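PDB 6QGI: VP5 from Halorubrum pleomorphic virus 2, which is a viral envelope protein and probably drives the membrane fusion by which this virus enters its haloarchaeal host. Local coordinates for residues F143-G148 and E154-N159; P211-D216 and L220-A225; A77-I82 and L267-E272. One frame throughout, in Å; residues are numbered along the deposited sequence.

Interaction 1: residues F143-G148 and E154-N159; sequences FLMLNG and EDLLAN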
ATOM      1  N   PHE A 143      -9.247   8.637  22.875  1.00 19.91           N
ATOM      2  CA  PHE A 143     -10.229   7.955  22.021  1.00 18.53           C
ATOM      3  C   PHE A 143     -11.609   8.602  22.100  1.00 21.32           C
ATOM      4  O   PHE A 143     -11.978   9.112  23.157  1.00 22.14           O
ATOM      5  CB  PHE A 143     -10.343   6.464  22.387  1.00 20.35           C
ATOM      6  CG  PHE A 143      -9.084   5.668  22.161  1.00 20.93           C
ATOM      7  CD1 PHE A 143      -8.725   5.246  20.886  1.00 22.87           C
ATOM      8  CD2 PHE A 143      -8.264   5.320  23.227  1.00 23.45           C
ATOM      9  CE1 PHE A 143      -7.560   4.502  20.682  1.00 23.11           C
ATOM     10  CE2 PHE A 143      -7.085   4.599  23.018  1.00 25.33           C
ATOM     11  CZ  PHE A 143      -6.743   4.192  21.749  1.00 22.41           C
ATOM     12  N   LEU A 144     -12.381   8.565  20.985  1.00 16.81           N
ATOM     13  CA  LEU A 144     -13.739   9.125  20.909  1.00 16.62           C
ATOM     14  C   LEU A 144     -14.666   8.431  21.920  1.00 22.08           C
ATOM     15  O   LEU A 144     -15.409   9.107  22.629  1.00 22.29           O
ATOM     16  CB  LEU A 144     -14.300   9.009  19.481  1.00 15.72           C
ATOM     17  CG  LEU A 144     -15.667   9.649  19.213  1.00 20.59           C
ATOM     18  CD1 LEU A 144     -15.581  11.161  19.166  1.00 20.37           C
ATOM     19  CD2 LEU A 144     -16.265   9.131  17.933  1.00 21.99           C
ATOM     20  N   MET A 145     -14.585   7.083  21.995  1.00 19.81           N
ATOM     21  CA  MET A 145     -15.312   6.202  22.922  1.00 20.87           C
ATOM     22  C   MET A 145     -16.821   6.295  22.724  1.00 26.45           C
ATOM     23  O   MET A 145     -17.584   6.098  23.671  1.00 27.14           O
ATOM     24  CB  MET A 145     -14.938   6.496  24.394  1.00 23.93           C
ATOM     25  CG  MET A 145     -13.450   6.398  24.681  1.00 26.89           C
ATOM     26  SD  MET A 145     -12.837   4.707  24.657  1.00 30.91           S
ATOM     27  CE  MET A 145     -13.287   4.184  26.311  1.00 29.32           C
ATOM     28  N   LEU A 146     -17.245   6.570  21.485  1.00 23.50           N
ATOM     29  CA  LEU A 146     -18.655   6.673  21.132  1.00 24.50           C
ATOM     30  C   LEU A 146     -19.090   5.518  20.254  1.00 29.91           C
ATOM     31  O   LEU A 146     -18.264   4.911  19.568  1.00 29.12           O
ATOM     32  CB  LEU A 146     -18.960   7.999  20.404  1.00 23.90           C
ATOM     33  CG  LEU A 146     -18.896   9.300  21.192  1.00 28.29           C
ATOM     34  CD1 LEU A 146     -19.268  10.463  20.307  1.00 27.92           C
ATOM     35  CD2 LEU A 146     -19.810   9.273  22.404  1.00 31.53           C
ATOM     36  N   ASN A 147     -20.396   5.236  20.257  1.00 28.14           N
ATOM     37  CA  ASN A 147     -21.004   4.221  19.402  1.00 28.56           C
ATOM     38  C   ASN A 147     -21.931   4.932  18.391  1.00 33.80           C
ATOM     39  O   ASN A 147     -21.915   6.168  18.319  1.00 33.30           O
ATOM     40  CB  ASN A 147     -21.733   3.145  20.229  1.00 28.78           C
ATOM     41  CG  ASN A 147     -22.793   3.652  21.180  1.00 42.60           C
ATOM     42  OD1 ASN A 147     -23.534   4.600  20.897  1.00 32.90           O
ATOM     43  ND2 ASN A 147     -22.900   3.007  22.333  1.00 32.54           N
ATOM     44  N   GLY A 148     -22.708   4.156  17.633  1.00 31.40           N
ATOM     45  CA  GLY A 148     -23.651   4.659  16.634  1.00 31.86           C
ATOM     46  C   GLY A 148     -24.701   5.617  17.168  1.00 38.09           C
ATOM     47  O   GLY A 148     -25.092   6.551  16.464  1.00 38.09           O
ATOM     48  N   GLU A 154     -18.829   1.432  27.266  1.00 33.26           N
ATOM     49  CA  GLU A 154     -18.376   1.093  28.624  1.00 33.86           C
ATOM     50  C   GLU A 154     -16.845   1.002  28.703  1.00 35.55           C
ATOM     51  O   GLU A 154     -16.261   1.487  29.676  1.00 35.97           O
ATOM     52  CB  GLU A 154     -19.022  -0.198  29.138  1.00 36.64           C
ATOM     53  CG  GLU A 154     -20.489  -0.040  29.501  1.00 49.63           C
ATOM     54  CD  GLU A 154     -20.930  -0.715  30.788  1.00 82.51           C
ATOM     55  OE1 GLU A 154     -20.283  -1.702  31.209  1.00 83.21           O
ATOM     56  OE2 GLU A 154     -21.937  -0.254  31.375  1.00 82.54           O
ATOM     57  N   ASP A 155     -16.208   0.410  27.671  1.00 29.49           N
ATOM     58  CA  ASP A 155     -14.755   0.272  27.542  1.00 27.91           C
ATOM     59  C   ASP A 155     -14.353  -0.141  26.125  1.00 29.34           C
ATOM     60  O   ASP A 155     -15.141  -0.747  25.392  1.00 28.17           O
ATOM     61  CB  ASP A 155     -14.178  -0.737  28.561  1.00 30.70           C
ATOM     62  CG  ASP A 155     -12.798  -0.397  29.117  1.00 40.58           C
ATOM     63  OD1 ASP A 155     -12.231   0.647  28.719  1.00 39.71           O
ATOM     64  OD2 ASP A 155     -12.295  -1.166  29.962  1.00 47.76           O
ATOM     65  N   LEU A 156     -13.123   0.228  25.745  1.00 24.83           N
ATOM     66  CA  LEU A 156     -12.478  -0.112  24.482  1.00 23.56           C
ATOM     67  C   LEU A 156     -11.270  -0.959  24.845  1.00 28.12           C
ATOM     68  O   LEU A 156     -10.373  -0.477  25.540  1.00 27.88           O
ATOM     69  CB  LEU A 156     -12.103   1.157  23.681  1.00 22.46           C
ATOM     70  CG  LEU A 156     -11.169   1.005  22.467  1.00 25.72           C
ATOM     71  CD1 LEU A 156     -11.840   0.257  21.323  1.00 25.57           C
ATOM     72  CD2 LEU A 156     -10.687   2.351  21.994  1.00 26.36           C
ATOM     73  N   LEU A 157     -11.291  -2.244  24.456  1.00 25.14           N
ATOM     74  CA  LEU A 157     -10.233  -3.197  24.788  1.00 25.19           C
ATOM     75  C   LEU A 157      -9.650  -3.875  23.543  1.00 28.42           C
ATOM     76  O   LEU A 157     -10.286  -3.919  22.492  1.00 27.04           O
ATOM     77  CB  LEU A 157     -10.759  -4.254  25.778  1.00 26.79           C
ATOM     78  CG  LEU A 157     -11.253  -3.732  27.143  1.00 33.27           C
ATOM     79  CD1 LEU A 157     -12.023  -4.789  27.889  1.00 34.97           C
ATOM     80  CD2 LEU A 157     -10.108  -3.194  27.996  1.00 36.37           C
ATOM     81  N   ALA A 158      -8.416  -4.368  23.664  1.00 25.31           N
ATOM     82  CA  ALA A 158      -7.707  -5.060  22.597  1.00 24.39           C
ATOM     83  C   ALA A 158      -7.156  -6.371  23.131  1.00 29.45           C
ATOM     84  O   ALA A 158      -6.436  -6.384  24.132  1.00 29.56           O
ATOM     85  CB  ALA A 158      -6.597  -4.188  22.040  1.00 24.13           C
ATOM     86  N   ASN A 159      -7.561  -7.480  22.502  1.00 26.87           N
ATOM     87  CA  ASN A 159      -7.151  -8.825  22.896  1.00 27.50           C
ATOM     88  C   ASN A 159      -6.176  -9.371  21.848  1.00 30.84           C
ATOM     89  O   ASN A 159      -6.626  -9.805  20.788  1.00 29.67           O
ATOM     90  CB  ASN A 159      -8.376  -9.717  23.060  1.00 26.78           C
ATOM     91  CG  ASN A 159      -9.460  -9.069  23.868  1.00 40.56           C
ATOM     92  OD1 ASN A 159      -9.403  -9.013  25.098  1.00 37.96           O
ATOM     93  ND2 ASN A 159     -10.469  -8.562  23.190  1.00 30.33           N
TER

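Interaction 2: residues P211-D216 and L220-A225; sequences PTVQYD and LVYLNA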
ATOM      1  N   PRO A 211     -11.461   2.114  16.324  1.00 21.23           N
ATOM      2  CA  PRO A 211     -11.217   3.202  17.290  1.00 20.86           C
ATOM      3  C   PRO A 211     -10.898   4.531  16.616  1.00 23.20           C
ATOM      4  O   PRO A 211     -10.234   4.570  15.581  1.00 22.26           O
ATOM      5  CB  PRO A 211     -10.018   2.712  18.107  1.00 22.88           C
ATOM      6  CG  PRO A 211      -9.913   1.258  17.848  1.00 27.68           C
ATOM      7  CD  PRO A 211     -10.526   0.986  16.520  1.00 22.94           C
ATOM      8  N   THR A 212     -11.402   5.617  17.197  1.00 20.16           N
ATOM      9  CA  THR A 212     -11.162   6.964  16.695  1.00 19.02           C
ATOM     10  C   THR A 212     -10.158   7.618  17.635  1.00 22.29           C
ATOM     11  O   THR A 212     -10.469   7.869  18.800  1.00 20.34           O
ATOM     12  CB  THR A 212     -12.486   7.718  16.541  1.00 23.18           C
ATOM     13  OG1 THR A 212     -13.257   7.077  15.533  1.00 23.86           O
ATOM     14  CG2 THR A 212     -12.300   9.176  16.180  1.00 17.96           C
ATOM     15  N   VAL A 213      -8.935   7.834  17.140  1.00 20.82           N
ATOM     16  CA  VAL A 213      -7.873   8.468  17.922  1.00 21.71           C
ATOM     17  C   VAL A 213      -7.912   9.964  17.645  1.00 27.09           C
ATOM     18  O   VAL A 213      -7.873  10.379  16.492  1.00 26.34           O
ATOM     19  CB  VAL A 213      -6.475   7.857  17.663  1.00 25.28           C
ATOM     20  CG1 VAL A 213      -5.410   8.556  18.498  1.00 25.34           C
ATOM     21  CG2 VAL A 213      -6.473   6.367  17.962  1.00 25.52           C
ATOM     22  N   GLN A 214      -8.002  10.761  18.704  1.00 25.74           N
ATOM     23  CA  GLN A 214      -8.058  12.210  18.593  1.00 26.30           C
ATOM     24  C   GLN A 214      -6.908  12.884  19.344  1.00 29.77           C
ATOM     25  O   GLN A 214      -6.480  12.396  20.389  1.00 29.51           O
ATOM     26  CB  GLN A 214      -9.418  12.737  19.093  1.00 28.75           C
ATOM     27  CG  GLN A 214      -9.761  12.395  20.552  1.00 52.20           C
ATOM     28  CD  GLN A 214     -11.090  12.955  20.987  1.00 71.90           C
ATOM     29  OE1 GLN A 214     -12.020  13.130  20.187  1.00 63.36           O
ATOM     30  NE2 GLN A 214     -11.218  13.227  22.280  1.00 68.89           N
ATOM     31  N   TYR A 215      -6.416  14.007  18.791  1.00 26.29           N
ATOM     32  CA  TYR A 215      -5.383  14.876  19.361  1.00 26.20           C
ATOM     33  C   TYR A 215      -5.407  16.251  18.683  1.00 30.85           C
ATOM     34  O   TYR A 215      -5.350  16.345  17.452  1.00 30.48           O
ATOM     35  CB  TYR A 215      -3.969  14.255  19.286  1.00 26.58           C
ATOM     36  CG  TYR A 215      -2.847  15.209  19.658  1.00 28.14           C
ATOM     37  CD1 TYR A 215      -2.618  15.564  20.986  1.00 30.45           C
ATOM     38  CD2 TYR A 215      -2.017  15.758  18.685  1.00 28.63           C
ATOM     39  CE1 TYR A 215      -1.608  16.461  21.331  1.00 31.56           C
ATOM     40  CE2 TYR A 215      -0.997  16.650  19.019  1.00 29.78           C
ATOM     41  CZ  TYR A 215      -0.797  17.000  20.344  1.00 37.24           C
ATOM     42  OH  TYR A 215       0.203  17.882  20.674  1.00 38.50           O
ATOM     43  N   ASP A 216      -5.472  17.308  19.506  1.00 28.27           N
ATOM     44  CA  ASP A 216      -5.414  18.732  19.142  1.00 28.65           C
ATOM     45  C   ASP A 216      -6.414  19.131  18.025  1.00 31.49           C
ATOM     46  O   ASP A 216      -6.073  19.905  17.123  1.00 30.89           O
ATOM     47  CB  ASP A 216      -3.960  19.096  18.745  1.00 30.46           C
ATOM     48  CG  ASP A 216      -3.610  20.572  18.792  1.00 38.72           C
ATOM     49  OD1 ASP A 216      -4.152  21.287  19.668  1.00 39.14           O
ATOM     50  OD2 ASP A 216      -2.789  21.010  17.959  1.00 44.04           O
ATOM     51  N   LEU A 220      -8.594  10.496  13.786  1.00 21.30           N
ATOM     52  CA  LEU A 220      -8.509   9.506  12.720  1.00 20.47           C
ATOM     53  C   LEU A 220      -9.092   8.166  13.142  1.00 24.31           C
ATOM     54  O   LEU A 220      -9.015   7.789  14.311  1.00 24.24           O
ATOM     55  CB  LEU A 220      -7.064   9.322  12.195  1.00 19.99           C
ATOM     56  CG  LEU A 220      -5.991   8.813  13.159  1.00 24.55           C
ATOM     57  CD1 LEU A 220      -5.965   7.292  13.213  1.00 24.44           C
ATOM     58  CD2 LEU A 220      -4.653   9.287  12.728  1.00 27.14           C
ATOM     59  N   VAL A 221      -9.645   7.441  12.165  1.00 20.53           N
ATOM     60  CA  VAL A 221     -10.182   6.095  12.346  1.00 19.93           C
ATOM     61  C   VAL A 221      -9.181   5.124  11.737  1.00 23.04           C
ATOM     62  O   VAL A 221      -8.638   5.374  10.658  1.00 22.11           O
ATOM     63  CB  VAL A 221     -11.607   5.909  11.760  1.00 23.04           C
ATOM     64  CG1 VAL A 221     -12.213   4.577  12.189  1.00 22.84           C
ATOM     65  CG2 VAL A 221     -12.513   7.048  12.183  1.00 23.29           C
ATOM     66  N   TYR A 222      -8.917   4.037  12.454  1.00 19.72           N
ATOM     67  CA  TYR A 222      -8.012   2.968  12.045  1.00 19.06           C
ATOM     68  C   TYR A 222      -8.502   1.696  12.728  1.00 24.17           C
ATOM     69  O   TYR A 222      -9.368   1.789  13.597  1.00 24.45           O
ATOM     70  CB  TYR A 222      -6.544   3.332  12.373  1.00 19.56           C
ATOM     71  CG  TYR A 222      -6.002   2.853  13.701  1.00 21.66           C
ATOM     72  CD1 TYR A 222      -6.531   3.314  14.903  1.00 24.01           C
ATOM     73  CD2 TYR A 222      -4.889   2.016  13.759  1.00 22.51           C
ATOM     74  CE1 TYR A 222      -6.013   2.898  16.129  1.00 25.71           C
ATOM     75  CE2 TYR A 222      -4.345   1.620  14.976  1.00 23.74           C
ATOM     76  CZ  TYR A 222      -4.918   2.052  16.160  1.00 31.50           C
ATOM     77  OH  TYR A 222      -4.405   1.630  17.361  1.00 33.20           O
ATOM     78  N   LEU A 223      -7.994   0.520  12.325  1.00 21.42           N
ATOM     79  CA  LEU A 223      -8.427  -0.780  12.857  1.00 22.04           C
ATOM     80  C   LEU A 223      -9.953  -0.959  12.668  1.00 27.38           C
ATOM     81  O   LEU A 223     -10.633  -1.519  13.536  1.00 27.59           O
ATOM     82  CB  LEU A 223      -8.018  -0.959  14.339  1.00 22.38           C
ATOM     83  CG  LEU A 223      -6.536  -1.133  14.608  1.00 26.65           C
ATOM     84  CD1 LEU A 223      -6.252  -1.180  16.086  1.00 27.64           C
ATOM     85  CD2 LEU A 223      -6.037  -2.379  13.994  1.00 28.21           C
ATOM     86  N   ASN A 224     -10.476  -0.443  11.535  1.00 24.03           N
ATOM     87  CA  ASN A 224     -11.886  -0.512  11.169  1.00 24.21           C
ATOM     88  C   ASN A 224     -12.127  -1.833  10.455  1.00 28.02           C
ATOM     89  O   ASN A 224     -11.753  -1.973   9.291  1.00 28.29           O
ATOM     90  CB  ASN A 224     -12.279   0.703  10.301  1.00 24.66           C
ATOM     91  CG  ASN A 224     -13.756   0.834   9.953  1.00 42.91           C
ATOM     92  OD1 ASN A 224     -14.616   0.053  10.372  1.00 30.87           O
ATOM     93  ND2 ASN A 224     -14.082   1.849   9.167  1.00 37.20           N
ATOM     94  N   ALA A 225     -12.739  -2.808  11.159  1.00 24.89           N
ATOM     95  CA  ALA A 225     -13.034  -4.156  10.643  1.00 25.32           C
ATOM     96  C   ALA A 225     -13.897  -4.136   9.359  1.00 28.67           C
ATOM     97  O   ALA A 225     -13.816  -5.075   8.564  1.00 28.69           O
ATOM     98  CB  ALA A 225     -13.709  -4.989  11.716  1.00 27.11           C
TER

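Interaction 3: residues A77-I82 and L267-E272; sequences AKIAAI and LVTPRE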
ATOM      1  N   ALA A  77      -0.575 -24.002  -8.895  1.00 27.23           N
ATOM      2  CA  ALA A  77      -1.475 -25.152  -8.868  1.00 26.68           C
ATOM      3  C   ALA A  77      -1.391 -25.940 -10.170  1.00 30.07           C
ATOM      4  O   ALA A  77      -1.267 -27.165 -10.122  1.00 31.32           O
ATOM      5  CB  ALA A  77      -2.901 -24.691  -8.627  1.00 26.94           C
ATOM      6  N   LYS A  78      -1.433 -25.239 -11.329  1.00 24.66           N
ATOM      7  CA  LYS A  78      -1.349 -25.856 -12.654  1.00 24.60           C
ATOM      8  C   LYS A  78       0.021 -26.498 -12.880  1.00 28.89           C
ATOM      9  O   LYS A  78       0.057 -27.630 -13.360  1.00 28.87           O
ATOM     10  CB  LYS A  78      -1.676 -24.860 -13.772  1.00 26.38           C
ATOM     11  CG  LYS A  78      -3.169 -24.562 -13.875  1.00 35.12           C
ATOM     12  CD  LYS A  78      -3.509 -23.564 -14.965  1.00 38.20           C
ATOM     13  CE  LYS A  78      -4.952 -23.153 -14.850  1.00 40.85           C
ATOM     14  NZ  LYS A  78      -5.313 -22.186 -15.903  1.00 45.04           N
ATOM     15  N   ILE A  79       1.134 -25.815 -12.484  1.00 25.41           N
ATOM     16  CA  ILE A  79       2.504 -26.334 -12.633  1.00 25.91           C
ATOM     17  C   ILE A  79       2.638 -27.669 -11.877  1.00 32.68           C
ATOM     18  O   ILE A  79       3.056 -28.659 -12.484  1.00 33.76           O
ATOM     19  CB  ILE A  79       3.590 -25.297 -12.222  1.00 28.07           C
ATOM     20  CG1 ILE A  79       3.707 -24.205 -13.303  1.00 28.06           C
ATOM     21  CG2 ILE A  79       4.966 -25.960 -11.986  1.00 29.28           C
ATOM     22  CD1 ILE A  79       4.325 -22.940 -12.857  1.00 30.83           C
ATOM     23  N   ALA A  80       2.222 -27.704 -10.591  1.00 29.93           N
ATOM     24  CA  ALA A  80       2.255 -28.903  -9.746  1.00 30.70           C
ATOM     25  C   ALA A  80       1.373 -30.018 -10.315  1.00 36.08           C
ATOM     26  O   ALA A  80       1.750 -31.188 -10.234  1.00 37.75           O
ATOM     27  CB  ALA A  80       1.812 -28.563  -8.339  1.00 30.90           C
ATOM     28  N   ALA A  81       0.218 -29.654 -10.905  1.00 31.56           N
ATOM     29  CA  ALA A  81      -0.697 -30.600 -11.539  1.00 31.68           C
ATOM     30  C   ALA A  81      -0.065 -31.181 -12.806  1.00 35.95           C
ATOM     31  O   ALA A  81      -0.247 -32.367 -13.070  1.00 36.38           O
ATOM     32  CB  ALA A  81      -2.021 -29.918 -11.869  1.00 31.83           C
ATOM     33  N   ILE A  82       0.702 -30.357 -13.567  1.00 32.27           N
ATOM     34  CA  ILE A  82       1.380 -30.769 -14.806  1.00 33.13           C
ATOM     35  C   ILE A  82       2.537 -31.737 -14.461  1.00 37.80           C
ATOM     36  O   ILE A  82       2.750 -32.697 -15.202  1.00 38.55           O
ATOM     37  CB  ILE A  82       1.843 -29.545 -15.674  1.00 35.89           C
ATOM     38  CG1 ILE A  82       0.624 -28.791 -16.262  1.00 35.67           C
ATOM     39  CG2 ILE A  82       2.793 -29.971 -16.821  1.00 37.48           C
ATOM     40  CD1 ILE A  82       0.856 -27.295 -16.613  1.00 41.33           C
ATOM     41  N   LEU A 267      10.538 -23.670 -15.890  1.00 44.92           N
ATOM     42  CA  LEU A 267       9.927 -22.341 -15.840  1.00 43.50           C
ATOM     43  C   LEU A 267      10.028 -21.722 -14.429  1.00 45.48           C
ATOM     44  O   LEU A 267       9.753 -22.382 -13.422  1.00 44.54           O
ATOM     45  CB  LEU A 267       8.457 -22.428 -16.344  1.00 43.31           C
ATOM     46  CG  LEU A 267       7.408 -21.327 -16.009  1.00 47.68           C
ATOM     47  CD1 LEU A 267       7.768 -19.994 -16.575  1.00 48.37           C
ATOM     48  CD2 LEU A 267       6.064 -21.675 -16.578  1.00 50.41           C
ATOM     49  N   VAL A 268      10.468 -20.449 -14.388  1.00 40.99           N
ATOM     50  CA  VAL A 268      10.597 -19.630 -13.180  1.00 39.75           C
ATOM     51  C   VAL A 268       9.371 -18.715 -13.164  1.00 41.52           C
ATOM     52  O   VAL A 268       9.233 -17.855 -14.043  1.00 41.45           O
ATOM     53  CB  VAL A 268      11.944 -18.853 -13.101  1.00 44.14           C
ATOM     54  CG1 VAL A 268      12.051 -18.062 -11.800  1.00 43.27           C
ATOM     55  CG2 VAL A 268      13.141 -19.789 -13.257  1.00 44.84           C
ATOM     56  N   THR A 269       8.451 -18.961 -12.208  1.00 35.82           N
ATOM     57  CA  THR A 269       7.166 -18.266 -12.063  1.00 34.22           C
ATOM     58  C   THR A 269       7.341 -16.755 -11.806  1.00 36.94           C
ATOM     59  O   THR A 269       8.335 -16.366 -11.182  1.00 36.02           O
ATOM     60  CB  THR A 269       6.306 -18.903 -10.940  1.00 40.34           C
ATOM     61  OG1 THR A 269       6.794 -18.538  -9.646  1.00 39.44           O
ATOM     62  CG2 THR A 269       6.184 -20.409 -11.058  1.00 38.87           C
ATOM     63  N   PRO A 270       6.368 -15.897 -12.229  1.00 33.07           N
ATOM     64  CA  PRO A 270       6.477 -14.454 -11.936  1.00 32.07           C
ATOM     65  C   PRO A 270       6.655 -14.196 -10.437  1.00 34.20           C
ATOM     66  O   PRO A 270       7.445 -13.333 -10.056  1.00 33.41           O
ATOM     67  CB  PRO A 270       5.149 -13.891 -12.451  1.00 33.49           C
ATOM     68  CG  PRO A 270       4.710 -14.855 -13.484  1.00 38.86           C
ATOM     69  CD  PRO A 270       5.119 -16.193 -12.963  1.00 34.57           C
ATOM     70  N   ARG A 271       5.969 -15.010  -9.597  1.00 29.73           N
ATOM     71  CA  ARG A 271       6.035 -15.000  -8.132  1.00 28.46           C
ATOM     72  C   ARG A 271       7.469 -15.307  -7.668  1.00 33.29           C
ATOM     73  O   ARG A 271       8.010 -14.541  -6.876  1.00 32.95           O
ATOM     74  CB  ARG A 271       5.031 -16.019  -7.552  1.00 25.84           C
ATOM     75  CG  ARG A 271       4.970 -16.058  -6.034  1.00 29.59           C
ATOM     76  CD  ARG A 271       4.696 -17.458  -5.521  1.00 41.33           C
ATOM     77  NE  ARG A 271       4.508 -17.459  -4.071  1.00 48.75           N
ATOM     78  CZ  ARG A 271       4.190 -18.524  -3.339  1.00 61.03           C
ATOM     79  NH1 ARG A 271       4.026 -19.708  -3.918  1.00 49.93           N
ATOM     80  NH2 ARG A 271       4.031 -18.416  -2.029  1.00 46.02           N
ATOM     81  N   GLU A 272       8.090 -16.400  -8.188  1.00 30.73           N
ATOM     82  CA  GLU A 272       9.464 -16.809  -7.861  1.00 31.20           C
ATOM     83  C   GLU A 272      10.474 -15.707  -8.228  1.00 34.89           C
ATOM     84  O   GLU A 272      11.322 -15.381  -7.400  1.00 34.41           O
ATOM     85  CB  GLU A 272       9.828 -18.122  -8.565  1.00 33.51           C
ATOM     86  CG  GLU A 272      11.147 -18.736  -8.117  1.00 48.49           C
ATOM     87  CD  GLU A 272      11.601 -19.978  -8.868  1.00 85.32           C
ATOM     88  OE1 GLU A 272      10.826 -20.499  -9.704  1.00 82.90           O
ATOM     89  OE2 GLU A 272      12.741 -20.433  -8.618  1.00 86.39           O
TER

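Interaction 1: residues F143-G148 and E154-N159
A chi1 of 168° sets L156 CG opposite the main-chain nitrogen and lays CD2 over one face of the F143 ring, while the chain of M145, bent at both chi2 and chi3, curls its thioether against the base of the same leucine. The methyl carbon L156 CD2 stands 3.8 Å from the centroid of the F143 ring, a CH-pi contact 18° off the ring normal. It is shifted toward the rim, and the closest approach, F143 CD1 to L156 CD2, is 3.7 Å. The two side chains cross at about a right angle. M145 arrives lower on the leucine: its SD lies 3.8 Å from L156 CB, and its CE reaches the backbone, 4.0 Å from L156 N. The contact thereby joins the loop that follows helix 91-133 to strand 155-159 of a small antiparallel sheet. No hydrogen bond spans the two segments; K139 NZ pairs with two of the polar atoms, in a salt bridge with D155 OD1 and a hydrogen bond with L156 O. The same D155 OD1 takes a weak bond from L156 N at 3.1 Å. F143 also rests on L124 and L128 of helix 91-133, and L156 on V182 of the neighbouring strand 176-186.

Interaction 2: residues P211-D216 and L220-A225
The Y222 ring meets P211 O at its edge, near the ring plane, with Y222 CD1 4.0 Å from that oxygen; V213 CG2 approaches the same ring obliquely, 4.0 Å from Y222 CE1. Over one face lies L223 CG, 3.5 Å above the plane and offset toward the rim. These groups sit at the open end of a two-stranded antiparallel beta hairpin, strands 212-215 and 218-221. V213 and L220 form a hydrogen-bonded pair: V213 N to L220 O and L220 N to V213 O are both 2.8 Å. V213 O is gripped twice, since S219 OG also bonds to it. One residue along, T212 and V221 make the non-hydrogen-bonded pair, with their side chains on the face of the hairpin that V213 and L220 do not use. There T212 OG1, anti to the carbonyl carbon (chi1 -65°), lies 3.4 Å from V221 CG2; its polar partner is N208 ND2. On the V213 face the hairpin packs on helix 37-60, V213 against A48 and L220 against K49, and the residues just after it, Y222 and L223, pack on helix 91-133, where both touch L124. Pairing fades beyond V221. Y222 N to P211 O is a weak bond of 3.4 Å, and the return bond is absent because the proline N carries no hydrogen: P211 CD is in its place, 3.2 Å from Y222 O.

Interaction 3: residues A77-I82 and L267-E272
T269 OG1 accepts E272 N at 2.9 Å with an N-H...O angle of 159°, a nearly straight N-cap bond that closes the first turn of helix 270-279, while the methyl of the same threonine meets I79 of helix 66-86. One torsion does both jobs. At chi1 75°, OG1 sits between the backbone N and the carbonyl carbon, within reach of the amide, and CG2 lies anti to the carbonyl carbon, directed at the neighbouring helix. I79 answers with an extended chain, chi2 160°, that pushes CD1 out from its helix. The methyls touch end on, I79 CD1 to T269 CG2 at 3.6 Å, although the two side chains as wholes are inclined to each other. L267 adds a looser apolar contact, its CD2 4.3 Å from I79 CD1. The backbones stay well apart, with I79 CA and L267 CA 9.0 Å from each other, and between the segments 77-82 and 267-272 the contact runs through the I79 side chain. I79 leans also on V264, and L267 on W479 and E483 of helix 476-496. Polar ties flank this apolar point: R271 NH1 forms a salt bridge with D76 in helix 66-86, and R271 NE bonds to L20 O. On helix 66-86, K78 NZ is held by H468 ND1 and by the carbonyl oxygens of T469 and N472. Between the two segments the contact is wholly apolar and so only weakly directional; a polar tie between these helices comes from the R271–D76 salt bridge beside it, while the threonine hydroxyl is engaged by its own helix and gives only its carbon branch to the partner.

In the fold
From the N terminus, helix 66-86 supplies the first half of interaction 3, whose second half comes 185 residues later in the residues leading into helix 270-279; the long loop it closes contains both other contacts. Within it, interaction 1 closes a short loop after helix 91-133, and interaction 2 then closes the hairpin turn, in series and without crossing. Interactions 1 and 2 touch, their centres about 10 Å apart: L144 N probably bonds to T212 O at 3.0 Å, and F143 CE1 packs on V213 CG2 at 3.5 Å, tying loop, small sheet and hairpin together. Interaction 3 lies apart, its centre about 46 Å from that of interaction 1 and about 42 Å from that of interaction 2.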